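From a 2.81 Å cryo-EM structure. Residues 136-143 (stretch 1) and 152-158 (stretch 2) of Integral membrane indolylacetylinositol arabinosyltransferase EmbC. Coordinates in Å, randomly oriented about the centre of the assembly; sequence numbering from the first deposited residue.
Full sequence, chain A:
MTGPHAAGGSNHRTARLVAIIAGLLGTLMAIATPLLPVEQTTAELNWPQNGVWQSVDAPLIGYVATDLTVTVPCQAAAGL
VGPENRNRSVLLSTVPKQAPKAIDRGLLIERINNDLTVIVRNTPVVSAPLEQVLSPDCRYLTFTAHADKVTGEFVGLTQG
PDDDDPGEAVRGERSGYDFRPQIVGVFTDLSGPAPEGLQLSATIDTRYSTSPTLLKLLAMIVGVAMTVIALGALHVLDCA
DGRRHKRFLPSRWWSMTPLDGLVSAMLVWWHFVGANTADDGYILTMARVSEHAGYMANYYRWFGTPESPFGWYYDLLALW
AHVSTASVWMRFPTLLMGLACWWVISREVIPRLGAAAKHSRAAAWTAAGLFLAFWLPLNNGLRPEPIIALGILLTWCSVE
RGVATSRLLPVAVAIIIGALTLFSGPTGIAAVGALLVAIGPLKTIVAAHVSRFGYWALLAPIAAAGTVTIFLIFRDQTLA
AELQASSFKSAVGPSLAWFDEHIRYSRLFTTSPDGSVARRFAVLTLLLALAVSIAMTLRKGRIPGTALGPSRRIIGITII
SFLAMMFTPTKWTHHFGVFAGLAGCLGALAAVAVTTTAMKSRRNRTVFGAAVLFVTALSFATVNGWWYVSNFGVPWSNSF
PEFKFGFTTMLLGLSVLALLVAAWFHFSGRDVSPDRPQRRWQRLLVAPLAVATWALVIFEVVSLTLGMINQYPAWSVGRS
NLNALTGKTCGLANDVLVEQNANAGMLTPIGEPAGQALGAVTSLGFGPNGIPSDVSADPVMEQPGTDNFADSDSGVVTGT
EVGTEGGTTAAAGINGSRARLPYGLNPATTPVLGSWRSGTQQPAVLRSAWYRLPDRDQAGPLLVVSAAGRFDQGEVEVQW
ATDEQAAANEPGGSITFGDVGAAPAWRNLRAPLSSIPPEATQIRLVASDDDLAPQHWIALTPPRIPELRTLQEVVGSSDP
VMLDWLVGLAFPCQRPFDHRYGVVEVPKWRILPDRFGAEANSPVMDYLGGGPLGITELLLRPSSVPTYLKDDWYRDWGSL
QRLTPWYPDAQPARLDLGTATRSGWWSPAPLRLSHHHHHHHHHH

Stretch 1, residues 136-143: PDCRYLTF
Stretch 2 (152-158) GEFVGLT

The two stretches lie side by side as antiparallel neighbours, their strand axes approaching to 4.8 Å with an angle of 161° between N-to-C directions. The register is set by the nearest CA pairs: Phe-143 with Gly-152 at 4.3 Å between CA atoms, Thr-142 with Glu-153 at 5.3 Å, Leu-141 with Phe-154 at 4.9 Å and Tyr-140 with Val-155 at 5.1 Å. Beyond these, the CA atoms of Cys-138 and Gly-156 come within 4.1 Å, so the register shifts by one residue around Arg-139. Together the stretches bury 582 Å².

Three backbone hydrogen bonds cross the contact. Glu-153 N donates to Thr-142 O at 2.9 Å, with an N-H...O angle of 134°. The same carbonyl receives a CA-H...O contact from Gly-152 CA at 3.4 Å (138° at the hydrogen), so Thr-142 O faces two successive residues of the partner. In the return direction Thr-142 N lies 3.2 Å from Glu-153 O, a separation that alone does not settle whether a bond forms. Val-155 N points to Tyr-140 O with a good angle of 157°, but the 3.5 Å separation makes this bond weak. Val-155 O is engaged more closely: Arg-139 N donates to it at 2.6 Å and 130°, a short but bent bond, and Cys-138 CA adds a CA-H...O contact to Val-155 O at 3.3 Å (124°). The amide answering Val-155 O thus belongs to Arg-139, one residue before Tyr-140, whose CA is paired with that of Val-155 in the register.

The backbone angles describe this irregular end. Cys-138 has positive phi (61/63), Arg-139 has helix-like backbone angles (-74/-15), and Tyr-140 is extended at -147/173. Leu-141 (-137/55) departs from regular strand geometry before Thr-142 (-56/132) and Phe-143 (-144/145). Opposite, Gly-152 (-125/159) and Glu-153 (-159/122) are extended, Phe-154 (-83/106) and Val-155 (-86/103) less so, and Gly-156 turns at 143/-25. An ideal CB on Gly-156 would lie 2.4 Å from Cys-138 N, a clash, and would also jam against the preceding carbonyl oxygen.

Leu-141, Phe-143 and Phe-154 project to one face of the sheet. Leu-141 (chi1 t, chi2 p) places CD1 3.8 Å from the centroid of the Phe-154 ring and 21° off its normal, a CH-pi contact over the face. Phe-154 (chi1 m, chi2 -84°) meets Cys-138 (chi1 t) at its edge: Cys-138 SG is 3.5 Å from Phe-154 CD1 and 4.8 Å from the centroid of the Phe-154 ring, 76° off the ring normal. Leu-157 (p, p) brings CD2 to 3.6 Å from Cys-138 CB. Phe-143 (chi1 t, chi2 81°) presents its ring edge to Gly-152, with CD1 4.1 Å from Gly-152 CA.

Tyr-140, Thr-142, Glu-153 and Val-155 occupy the other face. Val-155 (chi1 t) sets CG2 3.8 Å from Tyr-140 CB and 3.7 Å from Thr-142 OG1; Tyr-140 and Thr-142 are both m at chi1. Glu-153 extends as t, t.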

ATOM      1  N   PRO A 136      66.959   4.190  12.580  1.00 57.47           N
ATOM      2  CA  PRO A 136      67.067   4.432  14.033  1.00 57.47           C
ATOM      3  C   PRO A 136      66.171   5.546  14.567  1.00 57.47           C
ATOM      4  O   PRO A 136      66.110   5.731  15.788  1.00 57.47           O
ATOM      5  CB  PRO A 136      68.552   4.765  14.226  1.00 57.47           C
ATOM      6  CG  PRO A 136      69.046   5.151  12.884  1.00 57.47           C
ATOM      7  CD  PRO A 136      68.280   4.295  11.933  1.00 57.47           C
ATOM      8  N   ASP A 137      65.484   6.291  13.706  1.00 57.33           N
ATOM      9  CA  ASP A 137      64.444   7.225  14.111  1.00 57.33           C
ATOM     10  C   ASP A 137      63.106   6.485  14.165  1.00 57.33           C
ATOM     11  O   ASP A 137      63.077   5.253  14.220  1.00 57.33           O
ATOM     12  CB  ASP A 137      64.418   8.425  13.162  1.00 57.33           C
ATOM     13  CG  ASP A 137      65.642   9.292  13.302  1.00 57.33           C
ATOM     14  OD1 ASP A 137      66.227   9.304  14.403  1.00 57.33           O
ATOM     15  OD2 ASP A 137      66.017   9.962  12.318  1.00 57.33           O
ATOM     16  N   CYS A 138      62.004   7.243  14.191  1.00 54.03           N
ATOM     17  CA  CYS A 138      60.624   6.742  14.206  1.00 54.03           C
ATOM     18  C   CYS A 138      60.362   5.898  15.454  1.00 54.03           C
ATOM     19  O   CYS A 138      60.076   4.709  15.388  1.00 54.03           O
ATOM     20  CB  CYS A 138      60.289   5.967  12.928  1.00 54.03           C
ATOM     21  SG  CYS A 138      58.563   5.514  12.741  1.00 54.03           S
ATOM     22  N   ARG A 139      60.465   6.545  16.607  1.00 50.43           N
ATOM     23  CA  ARG A 139      60.416   5.838  17.876  1.00 50.43           C
ATOM     24  C   ARG A 139      59.023   5.355  18.262  1.00 50.43           C
ATOM     25  O   ARG A 139      58.913   4.514  19.157  1.00 50.43           O
ATOM     26  CB  ARG A 139      60.978   6.733  18.975  1.00 96.22           C
ATOM     27  CG  ARG A 139      62.449   7.019  18.807  1.00 96.22           C
ATOM     28  CD  ARG A 139      63.004   7.745  20.009  1.00 96.22           C
ATOM     29  NE  ARG A 139      62.390   9.057  20.175  1.00 96.22           N
ATOM     30  CZ  ARG A 139      62.831  10.164  19.588  1.00 96.22           C
ATOM     31  NH1 ARG A 139      63.891  10.115  18.794  1.00 96.22           N
ATOM     32  NH2 ARG A 139      62.215  11.319  19.795  1.00 96.22           N
ATOM     33  N   TYR A 140      57.962   5.843  17.627  1.00 38.26           N
ATOM     34  CA  TYR A 140      56.620   5.438  18.017  1.00 38.26           C
ATOM     35  C   TYR A 140      55.722   5.418  16.792  1.00 38.26           C
ATOM     36  O   TYR A 140      56.118   5.811  15.695  1.00 38.26           O
ATOM     37  CB  TYR A 140      56.025   6.369  19.076  1.00 38.26           C
ATOM     38  CG  TYR A 140      56.718   6.340  20.412  1.00 38.26           C
ATOM     39  CD1 TYR A 140      56.498   5.306  21.304  1.00 38.26           C
ATOM     40  CD2 TYR A 140      57.587   7.355  20.782  1.00 38.26           C
ATOM     41  CE1 TYR A 140      57.128   5.273  22.527  1.00 38.26           C
ATOM     42  CE2 TYR A 140      58.223   7.335  22.000  1.00 38.26           C
ATOM     43  CZ  TYR A 140      57.989   6.291  22.870  1.00 38.26           C
ATOM     44  OH  TYR A 140      58.623   6.266  24.091  1.00 38.26           O
ATOM     45  N   LEU A 141      54.510   4.924  17.002  1.00 20.41           N
ATOM     46  CA  LEU A 141      53.411   4.985  16.049  1.00 20.41           C
ATOM     47  C   LEU A 141      52.147   5.362  16.815  1.00 20.41           C
ATOM     48  O   LEU A 141      51.178   4.606  16.890  1.00 20.41           O
ATOM     49  CB  LEU A 141      53.299   3.682  15.256  1.00 20.41           C
ATOM     50  CG  LEU A 141      52.254   3.464  14.154  1.00 20.41           C
ATOM     51  CD1 LEU A 141      52.223   4.630  13.222  1.00 20.41           C
ATOM     52  CD2 LEU A 141      52.563   2.193  13.392  1.00 20.41           C
ATOM     53  N   THR A 142      52.225   6.485  17.523  1.00 18.06           N
ATOM     54  CA  THR A 142      51.127   6.989  18.336  1.00 18.06           C
ATOM     55  C   THR A 142      49.858   7.177  17.511  1.00 18.06           C
ATOM     56  O   THR A 142      49.891   7.712  16.403  1.00 18.06           O
ATOM     57  CB  THR A 142      51.546   8.314  18.968  1.00 18.06           C
ATOM     58  OG1 THR A 142      52.772   8.131  19.680  1.00 18.06           O
ATOM     59  CG2 THR A 142      50.496   8.811  19.932  1.00 18.06           C
ATOM     60  N   PHE A 143      48.744   6.675  18.034  1.00 15.07           N
ATOM     61  CA  PHE A 143      47.447   6.780  17.387  1.00 15.07           C
ATOM     62  C   PHE A 143      46.395   6.973  18.468  1.00 15.07           C
ATOM     63  O   PHE A 143      46.528   6.435  19.566  1.00 15.07           O
ATOM     64  CB  PHE A 143      47.154   5.537  16.544  1.00 15.07           C
ATOM     65  CG  PHE A 143      45.799   5.535  15.914  1.00 15.07           C
ATOM     66  CD1 PHE A 143      45.555   6.240  14.760  1.00 15.07           C
ATOM     67  CD2 PHE A 143      44.761   4.829  16.488  1.00 15.07           C
ATOM     68  CE1 PHE A 143      44.304   6.235  14.189  1.00 15.07           C
ATOM     69  CE2 PHE A 143      43.516   4.841  15.934  1.00 15.07           C
ATOM     70  CZ  PHE A 143      43.286   5.534  14.781  1.00 15.07           C
ATOM     71  N   GLY A 152      46.998  10.116  13.844  1.00 19.65           N
ATOM     72  CA  GLY A 152      48.164   9.260  13.890  1.00 19.65           C
ATOM     73  C   GLY A 152      49.442  10.048  13.727  1.00 19.65           C
ATOM     74  O   GLY A 152      49.437  11.155  13.205  1.00 19.65           O
ATOM     75  N   GLU A 153      50.550   9.461  14.181  1.00 28.11           N
ATOM     76  CA  GLU A 153      51.828  10.165  14.149  1.00 28.11           C
ATOM     77  C   GLU A 153      53.035   9.243  14.218  1.00 28.11           C
ATOM     78  O   GLU A 153      53.190   8.504  15.190  1.00 28.11           O
ATOM     79  CB  GLU A 153      51.919  11.159  15.304  1.00 28.11           C
ATOM     80  CG  GLU A 153      53.223  11.926  15.318  1.00 28.11           C
ATOM     81  CD  GLU A 153      53.306  12.929  16.441  1.00 28.11           C
ATOM     82  OE1 GLU A 153      52.343  13.023  17.228  1.00 28.11           O
ATOM     83  OE2 GLU A 153      54.342  13.616  16.541  1.00 28.11           O
ATOM     84  N   PHE A 154      53.913   9.301  13.220  1.00 31.57           N
ATOM     85  CA  PHE A 154      55.221   8.649  13.275  1.00 31.57           C
ATOM     86  C   PHE A 154      56.160   9.579  14.031  1.00 31.57           C
ATOM     87  O   PHE A 154      56.589  10.606  13.503  1.00 31.57           O
ATOM     88  CB  PHE A 154      55.754   8.352  11.879  1.00 31.57           C
ATOM     89  CG  PHE A 154      55.042   7.239  11.161  1.00 31.57           C
ATOM     90  CD1 PHE A 154      55.395   5.918  11.379  1.00 31.57           C
ATOM     91  CD2 PHE A 154      54.045   7.515  10.249  1.00 31.57           C
ATOM     92  CE1 PHE A 154      54.763   4.892  10.707  1.00 31.57           C
ATOM     93  CE2 PHE A 154      53.402   6.490   9.577  1.00 31.57           C
ATOM     94  CZ  PHE A 154      53.762   5.176   9.811  1.00 31.57           C
ATOM     95  N   VAL A 155      56.486   9.219  15.269  1.00 36.23           N
ATOM     96  CA  VAL A 155      57.241  10.100  16.155  1.00 36.23           C
ATOM     97  C   VAL A 155      58.729   9.892  15.898  1.00 36.23           C
ATOM     98  O   VAL A 155      59.317   8.919  16.368  1.00 36.23           O
ATOM     99  CB  VAL A 155      56.896   9.845  17.623  1.00 36.23           C
ATOM    100  CG1 VAL A 155      57.654  10.804  18.523  1.00 36.23           C
ATOM    101  CG2 VAL A 155      55.405   9.958  17.839  1.00 36.23           C
ATOM    102  N   GLY A 156      59.347  10.822  15.176  1.00 45.60           N
ATOM    103  CA  GLY A 156      60.771  10.743  14.930  1.00 45.60           C
ATOM    104  C   GLY A 156      61.214  11.190  13.553  1.00 45.60           C
ATOM    105  O   GLY A 156      62.365  11.599  13.381  1.00 45.60           O
ATOM    106  N   LEU A 157      60.330  11.128  12.562  1.00 48.44           N
ATOM    107  CA  LEU A 157      60.699  11.473  11.197  1.00 48.44           C
ATOM    108  C   LEU A 157      59.746  12.516  10.629  1.00 48.44           C
ATOM    109  O   LEU A 157      58.649  12.742  11.145  1.00 48.44           O
ATOM    110  CB  LEU A 157      60.749  10.219  10.307  1.00 48.44           C
ATOM    111  CG  LEU A 157      59.565   9.280  10.070  1.00 48.44           C
ATOM    112  CD1 LEU A 157      58.718   9.687   8.885  1.00 48.44           C
ATOM    113  CD2 LEU A 157      60.099   7.894   9.846  1.00 48.44           C
ATOM    114  N   THR A 158      60.193  13.153   9.547  1.00 58.87           N
ATOM    115  CA  THR A 158      59.460  14.199   8.848  1.00 58.87           C
ATOM    116  C   THR A 158      59.249  13.784   7.398  1.00 58.87           C
ATOM    117  O   THR A 158      59.673  12.708   6.972  1.00 58.87           O
ATOM    118  CB  THR A 158      60.210  15.531   8.897  1.00 58.87           C
ATOM    119  OG1 THR A 158      61.492  15.369   8.279  1.00 58.87           O
ATOM    120  CG2 THR A 158      60.402  15.995  10.330  1.00 58.87           C
TER